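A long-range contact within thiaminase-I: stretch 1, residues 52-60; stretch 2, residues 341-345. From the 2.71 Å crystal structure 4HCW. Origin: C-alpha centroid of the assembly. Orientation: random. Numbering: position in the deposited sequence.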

# COMPACT_ATOMS: atom_id res chain seq x y z
N ASP A 52 3.09 -3.64 13.69
CA ASP A 52 1.78 -3.17 13.24
C ASP A 52 1.71 -1.65 13.29
O ASP A 52 1.44 -1.06 14.33
CB ASP A 52 0.67 -3.77 14.11
CG ASP A 52 -0.70 -3.63 13.48
OD1 ASP A 52 -0.84 -2.87 12.50
OD2 ASP A 52 -1.64 -4.28 13.97
N CYS A 53 1.95 -1.01 12.14
CA CYS A 53 1.90 0.44 12.05
C CYS A 53 0.46 0.95 12.11
O CYS A 53 0.22 2.15 12.24
CB CYS A 53 2.57 0.93 10.77
SG CYS A 53 1.72 0.45 9.25
N TYR A 54 -0.50 0.03 12.02
CA TYR A 54 -1.91 0.39 12.10
C TYR A 54 -2.42 0.25 13.53
O TYR A 54 -3.62 0.10 13.76
CB TYR A 54 -2.74 -0.44 11.12
CG TYR A 54 -2.31 -0.25 9.68
CD1 TYR A 54 -2.52 0.96 9.03
CD2 TYR A 54 -1.68 -1.27 8.98
CE1 TYR A 54 -2.12 1.15 7.72
CE2 TYR A 54 -1.29 -1.09 7.66
CZ TYR A 54 -1.51 0.12 7.04
OH TYR A 54 -1.11 0.30 5.74
N SER A 55 -1.49 0.30 14.47
CA SER A 55 -1.81 0.32 15.89
C SER A 55 -1.10 1.50 16.55
O SER A 55 0.13 1.59 16.50
CB SER A 55 -1.36 -0.99 16.55
OG SER A 55 -1.51 -0.93 17.96
N ASP A 56 -1.87 2.39 17.15
CA ASP A 56 -1.30 3.59 17.78
C ASP A 56 -0.34 3.25 18.91
O ASP A 56 0.61 3.99 19.18
CB ASP A 56 -2.41 4.51 18.30
CG ASP A 56 -3.13 5.23 17.18
OD1 ASP A 56 -2.54 5.38 16.09
OD2 ASP A 56 -4.29 5.66 17.39
N ALA A 57 -0.58 2.12 19.58
CA ALA A 57 0.28 1.68 20.67
C ALA A 57 1.68 1.33 20.17
O ALA A 57 2.67 1.59 20.86
CB ALA A 57 -0.34 0.49 21.38
N SER A 58 1.75 0.76 18.98
CA SER A 58 3.03 0.36 18.40
C SER A 58 3.80 1.56 17.86
O SER A 58 5.03 1.55 17.80
CB SER A 58 2.82 -0.67 17.29
OG SER A 58 2.18 -1.83 17.79
N LEU A 59 3.07 2.60 17.47
CA LEU A 59 3.69 3.83 16.97
C LEU A 59 4.29 4.64 18.12
O LEU A 59 5.06 5.58 17.89
CB LEU A 59 2.68 4.67 16.19
CG LEU A 59 2.13 4.06 14.90
CD1 LEU A 59 1.17 5.02 14.22
CD2 LEU A 59 3.27 3.67 13.97
N GLN A 60 3.93 4.29 19.34
CA GLN A 60 4.44 4.97 20.53
C GLN A 60 5.81 4.43 20.92
O GLN A 60 6.65 5.16 21.44
CB GLN A 60 3.47 4.82 21.70
N PHE A 341 -2.05 13.18 13.12
CA PHE A 341 -2.93 12.13 13.62
C PHE A 341 -2.61 10.76 13.02
O PHE A 341 -1.87 10.66 12.04
CB PHE A 341 -4.41 12.49 13.38
CG PHE A 341 -4.79 12.53 11.92
CD1 PHE A 341 -4.53 13.65 11.15
CD2 PHE A 341 -5.44 11.46 11.33
CE1 PHE A 341 -4.89 13.69 9.82
CE2 PHE A 341 -5.80 11.49 10.00
CZ PHE A 341 -5.53 12.62 9.24
N ALA A 342 -3.17 9.71 13.61
CA ALA A 342 -2.93 8.36 13.14
C ALA A 342 -4.21 7.51 13.12
O ALA A 342 -5.24 7.94 12.61
CB ALA A 342 -1.86 7.69 13.98
N ASN A 343 -4.12 6.31 13.69
CA ASN A 343 -5.18 5.32 13.56
C ASN A 343 -6.49 5.64 14.28
O ASN A 343 -7.57 5.32 13.79
CB ASN A 343 -4.68 3.94 13.99
CG ASN A 343 -3.62 3.39 13.05
OD1 ASN A 343 -3.94 2.86 11.99
ND2 ASN A 343 -2.36 3.53 13.43
N LYS A 344 -6.39 6.28 15.45
CA LYS A 344 -7.58 6.61 16.23
C LYS A 344 -8.49 7.57 15.47
O LYS A 344 -9.71 7.39 15.43
CB LYS A 344 -7.19 7.21 17.58
CG LYS A 344 -8.37 7.48 18.50
CD LYS A 344 -7.93 8.07 19.83
N GLU A 345 -7.90 8.60 14.87
CA GLU A 345 -8.67 9.59 14.13
C GLU A 345 -9.23 9.03 12.83
O GLU A 345 -10.33 9.41 12.41
CB GLU A 345 -7.83 10.84 13.86
CG GLU A 345 -7.52 11.68 15.09
CD GLU A 345 -6.46 11.07 15.98
OE1 GLU A 345 -6.34 11.49 17.15
OE2 GLU A 345 -5.73 10.17 15.50

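One carboxylate, that of Asp56, takes three of the four hydrogen bonds joining these stretches, which lie at least 283 residues apart in sequence wherever they touch. Asp56 OD2 accepts from Lys344 N (2.9 Å), while Asp56 OD1 accepts from both Asn343 N (3.0 Å) and Asn343 ND2 (3.2 Å). The two backbone donors belong to the first turn of the helix that begins at Asn343, where amide hydrogens are not used by preceding helical carbonyls; an acidic side chain from a distant part of the chain meets them instead. The nearest CA atoms across the stretches are those of Asp56 and Asn343, 6.0 Å apart.

Asn343 points its CB toward stretch 1 and reaches the type I turn of Asp52 to Ser55. The second amide hydrogen goes to Cys53 O (Asn343 ND2 to Cys53 O, 3.2 Å), so ND2 bridges turn and carboxylate. Within the turn, Ser55 N bonds to Asp52 O (3.2 Å), and Tyr54 N to Asp52 OD1 (3.0 Å), bracing the loop that presents this carbonyl. Asn343 OD1 packs 3.2 Å from Tyr54 CA and lies at the edge of the tyrosine ring. Beside these polar links, Leu59 CD1 rests 4.0 Å from Ala342 CB, a small apolar contact.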